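Local atomic coordinates of beta-xylanase (Caldicellulosiruptor kristjanssonii, PDB entry 7NWN), a protein that probably binds plant cell-wall polysaccharide as the family 9 carbohydrate-binding module of a multimodular, hyperthermostable xylanase-glucuronoyl esterase. Residues A[81-86]-A[117-122]; A[23-28]-A[63-68]; A[53-58]-A[177-182]; A[160-165]-A[200-205]. All coordinates share one frame; numbering follows the deposited sequence. Where two conformers were deposited one is given.

Contact 1 of 4, residues A[81-86]-A[117-122]; sequences LNSANS and VNYNNF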
loop_
_atom_site.group_PDB
_atom_site.type_symbol
_atom_site.label_atom_id
_atom_site.label_comp_id
_atom_site.label_asym_id
_atom_site.label_seq_id
_atom_site.Cartn_x
_atom_site.Cartn_y
_atom_site.Cartn_z
ATOM N N LEU A 81 12.334 11.374 -10.574
ATOM C CA LEU A 81 11.078 10.710 -10.882
ATOM C C LEU A 81 10.946 10.553 -12.386
ATOM O O LEU A 81 11.079 11.511 -13.138
ATOM C CB LEU A 81 9.893 11.498 -10.318
ATOM C CG LEU A 81 9.974 11.726 -8.803
ATOM C CD1 LEU A 81 8.739 12.482 -8.316
ATOM C CD2 LEU A 81 10.152 10.386 -8.069
ATOM N N ASN A 82 10.624 9.332 -12.806
ATOM C CA ASN A 82 10.473 9.045 -14.218
ATOM C C ASN A 82 9.265 8.125 -14.434
ATOM O O ASN A 82 9.106 7.137 -13.738
ATOM C CB ASN A 82 11.763 8.401 -14.741
ATOM C CG ASN A 82 11.679 8.338 -16.247
ATOM O OD1 ASN A 82 10.937 7.508 -16.812
ATOM N ND2 ASN A 82 12.369 9.270 -16.898
ATOM N N SER A 83 8.426 8.480 -15.377
ATOM C CA SER A 83 7.292 7.677 -15.772
ATOM C C SER A 83 7.175 7.705 -17.298
ATOM O O SER A 83 6.066 7.535 -17.805
ATOM C CB SER A 83 5.991 8.180 -15.163
ATOM O OG SER A 83 5.806 9.581 -15.341
ATOM N N ALA A 84 8.306 7.848 -18.010
ATOM C CA ALA A 84 8.250 7.859 -19.479
ATOM C C ALA A 84 8.024 6.458 -20.098
ATOM O O ALA A 84 7.409 6.372 -21.144
ATOM C CB ALA A 84 9.440 8.597 -20.057
ATOM N N ASN A 85 8.421 5.352 -19.433
ATOM C CA ASN A 85 8.208 3.996 -19.959
ATOM C C ASN A 85 6.717 3.682 -20.034
ATOM O O ASN A 85 5.997 4.007 -19.105
ATOM C CB ASN A 85 8.905 2.946 -19.082
ATOM C CG ASN A 85 9.178 1.628 -19.787
ATOM O OD1 ASN A 85 8.261 0.955 -20.268
ATOM N ND2 ASN A 85 10.439 1.247 -19.842
ATOM N N SER A 86 6.233 3.018 -21.099
ATOM C CA SER A 86 4.804 2.709 -21.176
ATOM C C SER A 86 4.433 1.478 -20.336
ATOM O O SER A 86 3.254 1.208 -20.125
ATOM C CB SER A 86 4.354 2.534 -22.600
ATOM O OG SER A 86 5.076 1.446 -23.145
ATOM N N VAL A 117 0.141 2.579 -8.336
ATOM C CA VAL A 117 -0.115 3.979 -8.653
ATOM C C VAL A 117 1.255 4.645 -8.762
ATOM O O VAL A 117 2.155 4.359 -7.951
ATOM C CB VAL A 117 -1.022 4.668 -7.594
ATOM C CG1 VAL A 117 -0.503 4.516 -6.170
ATOM C CG2 VAL A 117 -1.333 6.123 -7.913
ATOM N N ASN A 118 1.442 5.437 -9.827
ATOM C CA ASN A 118 2.696 6.164 -9.991
ATOM C C ASN A 118 2.631 7.543 -9.309
ATOM O O ASN A 118 1.583 7.945 -8.815
ATOM C CB ASN A 118 3.092 6.215 -11.471
ATOM C CG ASN A 118 2.342 7.226 -12.320
ATOM O OD1 ASN A 118 1.593 8.064 -11.831
ATOM N ND2 ASN A 118 2.578 7.186 -13.627
ATOM N N TYR A 119 3.751 8.301 -9.339
ATOM C CA TYR A 119 3.850 9.544 -8.580
ATOM C C TYR A 119 2.917 10.598 -9.182
ATOM O O TYR A 119 2.625 11.532 -8.469
ATOM C CB TYR A 119 5.301 10.068 -8.512
ATOM C CG TYR A 119 5.884 10.351 -9.871
ATOM C CD1 TYR A 119 6.458 9.332 -10.629
ATOM C CD2 TYR A 119 5.731 11.592 -10.467
ATOM C CE1 TYR A 119 6.942 9.571 -11.912
ATOM C CE2 TYR A 119 6.236 11.853 -11.739
ATOM C CZ TYR A 119 6.833 10.838 -12.476
ATOM O OH TYR A 119 7.277 11.053 -13.764
ATOM N N ASN A 120 2.444 10.443 -10.447
ATOM C CA ASN A 120 1.456 11.341 -11.067
ATOM C C ASN A 120 0.011 10.877 -10.818
ATOM O O ASN A 120 -0.929 11.396 -11.453
ATOM C CB ASN A 120 1.660 11.505 -12.580
ATOM C CG ASN A 120 2.877 12.353 -12.854
ATOM O OD1 ASN A 120 3.179 13.267 -12.080
ATOM N ND2 ASN A 120 3.624 11.995 -13.882
ATOM N N ASN A 121 -0.129 9.868 -9.952
ATOM C CA ASN A 121 -1.444 9.355 -9.556
ATOM C C ASN A 121 -2.133 8.511 -10.630
ATOM O O ASN A 121 -3.367 8.304 -10.548
ATOM C CB ASN A 121 -2.426 10.454 -9.150
ATOM C CG ASN A 121 -3.466 9.896 -8.183
ATOM O OD1 ASN A 121 -3.128 9.080 -7.328
ATOM N ND2 ASN A 121 -4.700 10.374 -8.289
ATOM N N PHE A 122 -1.331 7.994 -11.586
ATOM C CA PHE A 122 -1.848 7.096 -12.626
ATOM C C PHE A 122 -1.920 5.689 -12.033
ATOM O O PHE A 122 -0.907 5.124 -11.602
ATOM C CB PHE A 122 -0.928 7.124 -13.864
ATOM C CG PHE A 122 -1.290 6.097 -14.912
ATOM C CD1 PHE A 122 -2.484 6.191 -15.614
ATOM C CD2 PHE A 122 -0.448 5.016 -15.183
ATOM C CE1 PHE A 122 -2.845 5.233 -16.555
ATOM C CE2 PHE A 122 -0.798 4.071 -16.144
ATOM C CZ PHE A 122 -2.007 4.176 -16.813
#
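Leu81 and Ser83 close on Tyr119, which belongs to a type I beta turn (Asn118 to Asn121) following strand 112-118, at the surface of the module's beta-sandwich. The apolar part is a CH-pi contact: Leu81 CB stands over the middle of the Tyr119 ring, 3.8 Å from its centroid and only 9° off the normal. Further along the same side chain, Leu81 CD1 lies 3.8 Å from Tyr119 CD2, the two side chains running past each other in opposite directions. Leu139 and Tyr144, from strands 133-140 and 143-151, also pack on this pair. The polar part is one short hydrogen bond between Ser83 OG and Tyr119 OH, 2.6 Å, in which either hydroxyl may be the donor. A leucine in place of Tyr119 would probably leave Ser83 OG without its phenolic mate and Leu81 without a flat surface to lie on. Both partners are steadied locally. Asn82 OD1 accepts from Ala84 N at 2.9 Å in an Asx turn, and Asn82 N is hydrogen-bonded to Asp92, a ligand of a nearby calcium ion. In the opposing turn, Asn118 OD1 takes the N-H of Phe122 at 2.9 Å, the donor standing 51° out of the carbonyl plane.

Contact 2 of 4, residues A[23-28]-A[63-68]; sequences IYVSYG and LMWDDN. With EDO (1,2-ethanediol), chain J.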
loop_
_atom_site.group_PDB
_atom_site.type_symbol
_atom_site.label_atom_id
_atom_site.label_comp_id
_atom_site.label_asym_id
_atom_site.label_seq_id
_atom_site.Cartn_x
_atom_site.Cartn_y
_atom_site.Cartn_z
ATOM N N ILE A 23 2.135 -6.943 10.536
ATOM C CA ILE A 23 1.886 -5.552 10.943
ATOM C C ILE A 23 0.480 -5.480 11.575
ATOM O O ILE A 23 -0.494 -6.012 11.010
ATOM C CB ILE A 23 2.012 -4.614 9.713
ATOM C CG1 ILE A 23 3.445 -4.590 9.181
ATOM C CG2 ILE A 23 1.493 -3.202 10.004
ATOM C CD1 ILE A 23 3.571 -4.049 7.768
ATOM N N TYR A 24 0.402 -4.873 12.773
ATOM C CA TYR A 24 -0.856 -4.624 13.475
ATOM C C TYR A 24 -1.351 -3.260 12.975
ATOM O O TYR A 24 -0.583 -2.325 12.952
ATOM C CB TYR A 24 -0.628 -4.681 15.006
ATOM C CG TYR A 24 -0.302 -6.078 15.472
ATOM C CD1 TYR A 24 -1.317 -6.992 15.742
ATOM C CD2 TYR A 24 1.021 -6.533 15.520
ATOM C CE1 TYR A 24 -1.029 -8.303 16.112
ATOM C CE2 TYR A 24 1.331 -7.838 15.900
ATOM C CZ TYR A 24 0.295 -8.718 16.195
ATOM O OH TYR A 24 0.567 -10.004 16.543
ATOM N N VAL A 25 -2.567 -3.210 12.449
ATOM C CA VAL A 25 -3.142 -2.009 11.856
ATOM C C VAL A 25 -4.241 -1.466 12.770
ATOM O O VAL A 25 -5.248 -2.143 13.047
ATOM C CB VAL A 25 -3.745 -2.374 10.496
ATOM C CG1 VAL A 25 -4.275 -1.134 9.738
ATOM C CG2 VAL A 25 -2.755 -3.202 9.669
ATOM N N SER A 26 -4.059 -0.210 13.179
ATOM C CA SER A 26 -5.071 0.504 13.951
ATOM C C SER A 26 -6.247 0.996 13.095
ATOM O O SER A 26 -6.134 1.210 11.885
ATOM C CB SER A 26 -4.425 1.656 14.616
ATOM O OG SER A 26 -3.465 1.145 15.507
ATOM N N TYR A 27 -7.363 1.245 13.798
ATOM C CA TYR A 27 -8.659 1.601 13.252
ATOM C C TYR A 27 -8.694 3.119 13.099
ATOM O O TYR A 27 -8.293 3.855 14.012
ATOM C CB TYR A 27 -9.783 1.152 14.194
ATOM C CG TYR A 27 -11.146 1.490 13.657
ATOM C CD1 TYR A 27 -11.746 2.718 13.933
ATOM C CD2 TYR A 27 -11.828 0.592 12.873
ATOM C CE1 TYR A 27 -12.996 3.041 13.420
ATOM C CE2 TYR A 27 -13.063 0.914 12.338
ATOM C CZ TYR A 27 -13.661 2.126 12.620
ATOM O OH TYR A 27 -14.889 2.366 12.085
ATOM N N GLY A 28 -9.175 3.567 11.935
ATOM C CA GLY A 28 -9.237 5.014 11.688
ATOM C C GLY A 28 -9.635 5.291 10.249
ATOM O O GLY A 28 -9.542 4.398 9.404
ATOM N N LEU A 63 -0.435 2.149 7.695
ATOM C CA LEU A 63 -1.651 1.446 7.355
ATOM C C LEU A 63 -2.688 1.856 8.374
ATOM O O LEU A 63 -2.326 2.137 9.523
ATOM C CB LEU A 63 -1.417 -0.080 7.451
ATOM C CG LEU A 63 -0.526 -0.704 6.373
ATOM C CD1 LEU A 63 -0.475 -2.247 6.505
ATOM C CD2 LEU A 63 -0.999 -0.309 4.980
ATOM N N MET A 64 -3.959 1.806 7.957
ATOM C CA MET A 64 -5.069 2.093 8.860
ATOM C C MET A 64 -6.271 1.368 8.266
ATOM O O MET A 64 -6.285 1.118 7.061
ATOM C CB MET A 64 -5.299 3.610 8.926
ATOM C CG MET A 64 -6.129 4.091 10.119
ATOM S SD MET A 64 -6.054 5.899 10.350
ATOM C CE MET A 64 -4.340 6.132 10.732
ATOM N N TRP A 65 -7.252 0.979 9.093
ATOM C CA TRP A 65 -8.460 0.371 8.551
ATOM C C TRP A 65 -9.707 0.984 9.169
ATOM O O TRP A 65 -9.678 1.441 10.305
ATOM C CB TRP A 65 -8.472 -1.143 8.811
ATOM C CG TRP A 65 -8.675 -1.529 10.252
ATOM C CD1 TRP A 65 -7.752 -1.490 11.260
ATOM C CD2 TRP A 65 -9.884 -2.052 10.831
ATOM N NE1 TRP A 65 -8.292 -1.962 12.433
ATOM C CE2 TRP A 65 -9.597 -2.337 12.192
ATOM C CE3 TRP A 65 -11.170 -2.316 10.334
ATOM C CZ2 TRP A 65 -10.573 -2.848 13.058
ATOM C CZ3 TRP A 65 -12.117 -2.885 11.176
ATOM C CH2 TRP A 65 -11.826 -3.091 12.529
ATOM N N ASP A 66 -10.792 0.942 8.406
ATOM C CA ASP A 66 -12.093 1.247 8.961
ATOM C C ASP A 66 -13.072 0.159 8.520
ATOM O O ASP A 66 -12.696 -0.754 7.794
ATOM C CB ASP A 66 -12.539 2.689 8.669
ATOM C CG ASP A 66 -12.908 3.012 7.230
ATOM O OD1 ASP A 66 -13.306 2.101 6.474
ATOM O OD2 ASP A 66 -12.898 4.212 6.899
ATOM N N ASP A 67 -14.351 0.347 8.847
ATOM C CA ASP A 67 -15.356 -0.667 8.577
ATOM C C ASP A 67 -15.427 -1.006 7.097
ATOM O O ASP A 67 -15.904 -2.091 6.810
ATOM C CB ASP A 67 -16.765 -0.255 9.045
ATOM C CG ASP A 67 -16.856 -0.184 10.563
ATOM O OD1 ASP A 67 -15.938 -0.701 11.264
ATOM O OD2 ASP A 67 -17.780 0.451 11.033
ATOM N N ASN A 68 -15.038 -0.076 6.189
ATOM C CA ASN A 68 -15.285 -0.261 4.771
ATOM C C ASN A 68 -14.007 -0.469 3.932
ATOM O O ASN A 68 -14.118 -0.731 2.731
ATOM C CB ASN A 68 -16.052 0.930 4.184
ATOM C CG ASN A 68 -17.336 1.196 4.946
ATOM O OD1 ASN A 68 -18.169 0.302 5.033
ATOM N ND2 ASN A 68 -17.496 2.403 5.482
HETATM C C1 EDO J . -18.909 -2.783 3.899
HETATM O O1 EDO J . -18.318 -3.276 5.092
HETATM C C2 EDO J . -18.448 -3.502 2.690
HETATM O O2 EDO J . -19.190 -4.686 2.430
HETATM O O HOH W 1 -1.930 1.262 12.070
#
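A single parallel beta bridge, Tyr27 with Trp65, joins the residues that follow strand 22-25 to strand 58-66, an outermost strand of the four-stranded sheet. Both polar backbone atoms of Trp65 are engaged: its N donates to Ser26 O at 3.0 Å and its O accepts from Gly28 N at 2.7 Å. Before the bridge the strands diverge, and one water spans the gap from Ser26 N to Leu63 O. The aromatic side chains make a T-shaped pair, with planes at 88°: Tyr27 directs its CD2 edge onto a face of the indole, CD2 lying 3.7 Å from Trp65 CZ2. Trp65 CG sits between its backbone N and carbonyl carbon (chi1 70°), which brings a face of the indole against Tyr27, and NE1 is hydrogen-bonded to Lys203 O. A leucine instead of Trp65 would probably leave Lys203 O without this donor and the Tyr27 edge without its aromatic face. Val25 CG1 packs tightly on Met64 CA, 3.4 Å away, and Met64 SD lies 3.6 Å from Gly28 CA. Tyr27 OH bonds only weakly to Asp67 OD1, 3.3 Å, an oxygen that forms a salt bridge with Arg205. The bridge ties edges of both sheets in the family 9 beta-sandwich.

Contact 3 of 4, residues A[53-58]-A[177-182]; sequences ATTQTN and RVATIN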
loop_
_atom_site.group_PDB
_atom_site.type_symbol
_atom_site.label_atom_id
_atom_site.label_comp_id
_atom_site.label_asym_id
_atom_site.label_seq_id
_atom_site.Cartn_x
_atom_site.Cartn_y
_atom_site.Cartn_z
ATOM N N ALA A 53 18.578 -4.139 -5.302
ATOM C CA ALA A 53 19.912 -3.612 -5.609
ATOM C C ALA A 53 20.127 -2.321 -4.836
ATOM O O ALA A 53 19.166 -1.752 -4.335
ATOM C CB ALA A 53 20.072 -3.332 -7.085
ATOM N N THR A 54 21.369 -1.822 -4.783
ATOM C CA THR A 54 21.629 -0.594 -4.047
ATOM C C THR A 54 21.048 0.569 -4.842
ATOM O O THR A 54 21.009 0.518 -6.073
ATOM C CB THR A 54 23.126 -0.388 -3.767
ATOM O OG1 THR A 54 23.685 -0.234 -5.065
ATOM C CG2 THR A 54 23.793 -1.552 -3.062
ATOM N N THR A 55 20.591 1.599 -4.120
ATOM C CA THR A 55 19.855 2.735 -4.668
ATOM C C THR A 55 19.752 3.787 -3.567
ATOM O O THR A 55 19.775 3.431 -2.394
ATOM C CB THR A 55 18.438 2.337 -5.117
ATOM O OG1 THR A 55 17.841 3.524 -5.623
ATOM C CG2 THR A 55 17.578 1.751 -4.016
ATOM N N GLN A 56 19.623 5.072 -3.905
ATOM C CA GLN A 56 19.409 6.030 -2.824
ATOM C C GLN A 56 17.905 6.247 -2.584
ATOM O O GLN A 56 17.527 7.069 -1.745
ATOM C CB GLN A 56 20.079 7.380 -3.097
ATOM C CG GLN A 56 21.523 7.318 -3.564
ATOM C CD GLN A 56 22.473 7.447 -2.407
ATOM O OE1 GLN A 56 22.653 6.518 -1.620
ATOM N NE2 GLN A 56 23.082 8.615 -2.297
ATOM N N THR A 57 17.056 5.541 -3.346
ATOM C CA THR A 57 15.612 5.563 -3.106
ATOM C C THR A 57 15.279 4.783 -1.838
ATOM O O THR A 57 15.832 3.720 -1.617
ATOM C CB THR A 57 14.836 5.001 -4.294
ATOM O OG1 THR A 57 15.135 5.939 -5.321
ATOM C CG2 THR A 57 13.327 4.911 -4.097
ATOM N N ASN A 58 14.425 5.349 -0.979
ATOM C CA ASN A 58 13.919 4.610 0.163
ATOM C C ASN A 58 12.473 5.045 0.382
ATOM O O ASN A 58 12.020 5.984 -0.277
ATOM C CB ASN A 58 14.784 4.711 1.422
ATOM C CG ASN A 58 14.953 6.147 1.851
ATOM O OD1 ASN A 58 14.119 6.685 2.564
ATOM N ND2 ASN A 58 16.008 6.784 1.376
ATOM N N ARG A 177 12.840 0.690 -14.904
ATOM C CA ARG A 177 13.036 0.343 -13.501
ATOM C C ARG A 177 14.449 -0.203 -13.292
ATOM O O ARG A 177 14.879 -1.062 -14.044
ATOM C CB ARG A 177 11.974 -0.670 -13.043
ATOM C CG ARG A 177 12.170 -1.097 -11.589
ATOM C CD ARG A 177 10.940 -1.866 -11.097
ATOM N NE ARG A 177 11.168 -3.253 -11.467
ATOM C CZ ARG A 177 10.295 -4.252 -11.316
ATOM N NH1 ARG A 177 9.093 -4.035 -10.800
ATOM N NH2 ARG A 177 10.633 -5.463 -11.717
ATOM N N VAL A 178 15.135 0.281 -12.255
ATOM C CA VAL A 178 16.464 -0.160 -11.905
ATOM C C VAL A 178 16.483 -0.822 -10.542
ATOM O O VAL A 178 17.514 -1.385 -10.196
ATOM C CB VAL A 178 17.518 0.962 -12.000
ATOM C CG1 VAL A 178 17.550 1.513 -13.419
ATOM C CG2 VAL A 178 17.290 2.103 -11.012
ATOM N N ALA A 179 15.396 -0.697 -9.756
ATOM C CA ALA A 179 15.388 -1.252 -8.409
ATOM C C ALA A 179 13.951 -1.451 -7.924
ATOM O O ALA A 179 13.036 -0.820 -8.441
ATOM C CB ALA A 179 16.184 -0.407 -7.453
ATOM N N THR A 180 13.791 -2.363 -6.959
ATOM C CA THR A 180 12.548 -2.577 -6.248
ATOM C C THR A 180 12.854 -2.561 -4.774
ATOM O O THR A 180 13.972 -2.884 -4.363
ATOM C CB THR A 180 11.808 -3.873 -6.603
ATOM O OG1 THR A 180 12.654 -4.971 -6.247
ATOM C CG2 THR A 180 11.339 -3.931 -8.037
ATOM N N ILE A 181 11.850 -2.114 -4.014
ATOM C CA ILE A 181 11.861 -2.241 -2.567
ATOM C C ILE A 181 10.598 -2.990 -2.155
ATOM O O ILE A 181 9.516 -2.676 -2.656
ATOM C CB ILE A 181 11.943 -0.864 -1.899
ATOM C CG1 ILE A 181 12.948 0.058 -2.611
ATOM C CG2 ILE A 181 12.267 -1.031 -0.410
ATOM C CD1 ILE A 181 13.085 1.426 -1.961
ATOM N N ASN A 182 10.759 -3.990 -1.277
ATOM C CA ASN A 182 9.641 -4.790 -0.808
ATOM C C ASN A 182 9.598 -4.816 0.720
ATOM O O ASN A 182 10.629 -4.650 1.370
ATOM C CB ASN A 182 9.664 -6.214 -1.343
ATOM C CG ASN A 182 9.254 -6.237 -2.790
ATOM O OD1 ASN A 182 10.073 -5.880 -3.653
ATOM N ND2 ASN A 182 7.989 -6.563 -3.037
#
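Ile181 reaches from strand 177-182 toward the 53-58 loop and meets Thr57 at a slant. Its chi1 of -42° sets CG1 anti to the carbonyl carbon, and an extended chi2 carries the terminal CD1 to the loop backbone. There Ile181 CD1 rests 3.6 Å from Thr57 O and 3.9 Å from Asn58 CA, with Thr57 CG2 a little farther at 4.1 Å from the same methyl. Two residues back on the strand, Ala179 and Thr55 point at each other, their CB atoms 4.3 Å apart, a looser touch than that of the isoleucine. At the exposed margin, Ala53 CB merely grazes Val178 O. All of this is van der Waals packing. Within the loop, Thr57 N donates to Thr55 OG1 in an ST turn, the placing of that oxygen being less certain. Thr57 OG1 makes a weak hydrogen bond to Asp78, a calcium ligand. Tyr51 and Pro48 also cover Ile181, while Thr57 touches Val76 of strand 69-77. Val178 and Ala179 together face Glu170 of strand 161-171, so the strand over which the loop passes carries a classic beta bulge, in the mixed sheet of the sandwich, between strands 50-51 and 161-171.

Contact 4 of 4, residues A[160-165]-A[200-205]; sequences TIMGFE and IKLKGR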
loop_
_atom_site.group_PDB
_atom_site.type_symbol
_atom_site.label_atom_id
_atom_site.label_comp_id
_atom_site.label_asym_id
_atom_site.label_seq_id
_atom_site.Cartn_x
_atom_site.Cartn_y
_atom_site.Cartn_z
ATOM N N THR A 160 -9.371 -9.680 12.431
ATOM C CA THR A 160 -9.213 -10.020 11.021
ATOM C C THR A 160 -7.740 -10.067 10.621
ATOM O O THR A 160 -6.943 -9.210 11.037
ATOM C CB THR A 160 -9.938 -9.053 10.088
ATOM O OG1 THR A 160 -11.304 -9.163 10.464
ATOM C CG2 THR A 160 -9.791 -9.391 8.610
ATOM N N ILE A 161 -7.370 -11.114 9.855
ATOM C CA ILE A 161 -6.025 -11.192 9.294
ATOM C C ILE A 161 -6.164 -11.213 7.784
ATOM O O ILE A 161 -7.007 -11.955 7.259
ATOM C CB ILE A 161 -5.178 -12.369 9.819
ATOM C CG1 ILE A 161 -4.996 -12.282 11.333
ATOM C CG2 ILE A 161 -3.818 -12.441 9.129
ATOM C CD1 ILE A 161 -4.367 -13.508 11.947
ATOM N N MET A 162 -5.342 -10.371 7.118
ATOM C CA MET A 162 -5.239 -10.422 5.663
ATOM C C MET A 162 -3.774 -10.610 5.252
ATOM O O MET A 162 -2.859 -10.306 6.014
ATOM C CB MET A 162 -5.836 -9.174 5.008
ATOM C CG MET A 162 -7.325 -9.068 5.260
ATOM S SD MET A 162 -8.121 -7.550 4.638
ATOM C CE MET A 162 -7.433 -6.341 5.750
ATOM N N GLY A 163 -3.569 -11.185 4.059
ATOM C CA GLY A 163 -2.242 -11.117 3.475
ATOM C C GLY A 163 -2.053 -9.737 2.825
ATOM O O GLY A 163 -2.991 -9.184 2.243
ATOM N N PHE A 164 -0.831 -9.217 2.920
ATOM C CA PHE A 164 -0.537 -7.896 2.391
ATOM C C PHE A 164 0.907 -7.889 1.900
ATOM O O PHE A 164 1.780 -8.416 2.585
ATOM C CB PHE A 164 -0.750 -6.882 3.529
ATOM C CG PHE A 164 -0.353 -5.467 3.217
ATOM C CD1 PHE A 164 -1.228 -4.640 2.521
ATOM C CD2 PHE A 164 0.887 -4.989 3.585
ATOM C CE1 PHE A 164 -0.841 -3.349 2.202
ATOM C CE2 PHE A 164 1.277 -3.701 3.226
ATOM C CZ PHE A 164 0.399 -2.889 2.569
ATOM N N GLU A 165 1.170 -7.151 0.814
ATOM C CA GLU A 165 2.530 -6.781 0.429
ATOM C C GLU A 165 2.526 -5.311 -0.042
ATOM O O GLU A 165 1.499 -4.817 -0.495
ATOM C CB GLU A 165 3.070 -7.769 -0.636
ATOM C CG GLU A 165 4.445 -7.440 -1.257
ATOM C CD GLU A 165 5.652 -7.356 -0.330
ATOM O OE1 GLU A 165 5.538 -6.841 0.827
ATOM O OE2 GLU A 165 6.748 -7.802 -0.751
ATOM N N ILE A 200 -1.243 -8.612 7.785
ATOM C CA ILE A 200 -1.716 -7.522 8.604
ATOM C C ILE A 200 -2.838 -8.078 9.480
ATOM O O ILE A 200 -3.689 -8.834 9.014
ATOM C CB ILE A 200 -2.200 -6.342 7.714
ATOM C CG1 ILE A 200 -3.318 -6.743 6.743
ATOM C CG2 ILE A 200 -0.991 -5.745 7.002
ATOM C CD1 ILE A 200 -3.919 -5.594 5.906
ATOM N N LYS A 201 -2.849 -7.625 10.730
ATOM C CA LYS A 201 -3.945 -7.964 11.630
ATOM C C LYS A 201 -4.568 -6.658 12.125
ATOM O O LYS A 201 -3.836 -5.774 12.604
ATOM C CB LYS A 201 -3.410 -8.827 12.784
ATOM C CG LYS A 201 -4.458 -9.255 13.822
ATOM C CD LYS A 201 -3.962 -10.395 14.683
ATOM C CE LYS A 201 -5.015 -11.039 15.551
ATOM N NZ LYS A 201 -4.371 -11.313 16.852
ATOM N N LEU A 202 -5.885 -6.551 11.929
ATOM C CA LEU A 202 -6.690 -5.371 12.250
ATOM C C LEU A 202 -7.027 -5.397 13.737
ATOM O O LEU A 202 -7.489 -6.434 14.239
ATOM C CB LEU A 202 -7.977 -5.419 11.426
ATOM C CG LEU A 202 -7.757 -5.603 9.928
ATOM C CD1 LEU A 202 -9.026 -5.317 9.145
ATOM C CD2 LEU A 202 -6.598 -4.756 9.461
ATOM N N LYS A 203 -6.740 -4.280 14.420
ATOM C CA LYS A 203 -7.123 -4.084 15.820
ATOM C C LYS A 203 -7.674 -2.656 16.058
ATOM O O LYS A 203 -7.649 -1.783 15.168
ATOM C CB LYS A 203 -5.858 -4.308 16.649
ATOM C CG LYS A 203 -4.781 -3.232 16.493
ATOM C CD LYS A 203 -3.660 -3.410 17.492
ATOM C CE LYS A 203 -2.677 -2.269 17.615
ATOM N NZ LYS A 203 -3.383 -0.978 17.749
ATOM N N GLY A 204 -8.231 -2.443 17.266
ATOM C CA GLY A 204 -8.418 -1.130 17.877
ATOM C C GLY A 204 -9.801 -0.528 17.637
ATOM O O GLY A 204 -10.011 0.651 17.898
ATOM N N ARG A 205 -10.733 -1.286 17.045
ATOM C CA ARG A 205 -12.037 -0.688 16.832
ATOM C C ARG A 205 -12.825 -0.802 18.137
ATOM O O ARG A 205 -12.929 -1.898 18.672
ATOM C CB ARG A 205 -12.827 -1.455 15.775
ATOM C CG ARG A 205 -14.091 -0.716 15.379
ATOM C CD ARG A 205 -14.880 -1.643 14.508
ATOM N NE ARG A 205 -15.982 -0.920 13.942
ATOM C CZ ARG A 205 -17.187 -0.857 14.495
ATOM N NH1 ARG A 205 -17.425 -1.492 15.636
ATOM N NH2 ARG A 205 -18.142 -0.163 13.903
#
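Strands 161-165 and 200-202 run antiparallel, their short axes at 147° and 4.9 Å apart at closest approach, within the mixed sheet of the beta-sandwich. Met162 and Ile200 form a hydrogen-bonded pair, with Met162 N to Ile200 O and Ile200 N to Met162 O both at 2.9 Å. One step on, Ile161 and Lys201 make a non-hydrogen-bonded pair, and beyond it Leu202 N donates to Thr160 O at 3.0 Å, in the carbonyl plane.

On the face carrying Met162 and Ile200 the packing of Met162, Phe164, Ile200 and Leu202 is apolar. Ile200 has CG1 between its backbone N and carbonyl carbon (chi1 58°), which divides its branches between two neighbours: CD1 goes to Met162 CE at 3.6 Å, and CG2 to Phe164 CB at 3.7 Å. The Met162 chain bends at its last torsion, so that the same CE methyl also lies 3.9 Å from Leu202 CD1. Leu202 and Thr160 lie alongside each other, pointing the same way. Leu63 and Trp65 of strand 58-66 pack against this group from the other sheet, and Leu98 of strand 93-99 adjoins both Met162 and Ile200, making the face part of the sandwich interior.

The face bearing Ile161 and Lys201 is more open to solvent. There the lysine contributes its aliphatic stem, Ile161 CG1 lying 4.0 Å from Lys201 CG.

Contacts 2 and 4 are neighbours, with centres about 7 Å apart, and share the partly buried end of the sandwich where strands 22-25 and 198-202 pair. They touch through packing of Leu63 on Ile200 and through the Asp67 to Arg205 salt bridge. Contact 4 is regular sheet pairing with an apolar inner face, whereas contact 2 relies on one bridge and an aromatic pair just past strand 22-25. Contacts 1 and 3 lie across the chain's centre from these. Contact 1 is a surface contact of loop and turn, joined by a hydroxyl pair and a CH-pi contact; contact 3 is partly buried and held by packing alone. Asn182 to Glu165 ties contact 3 to contact 4.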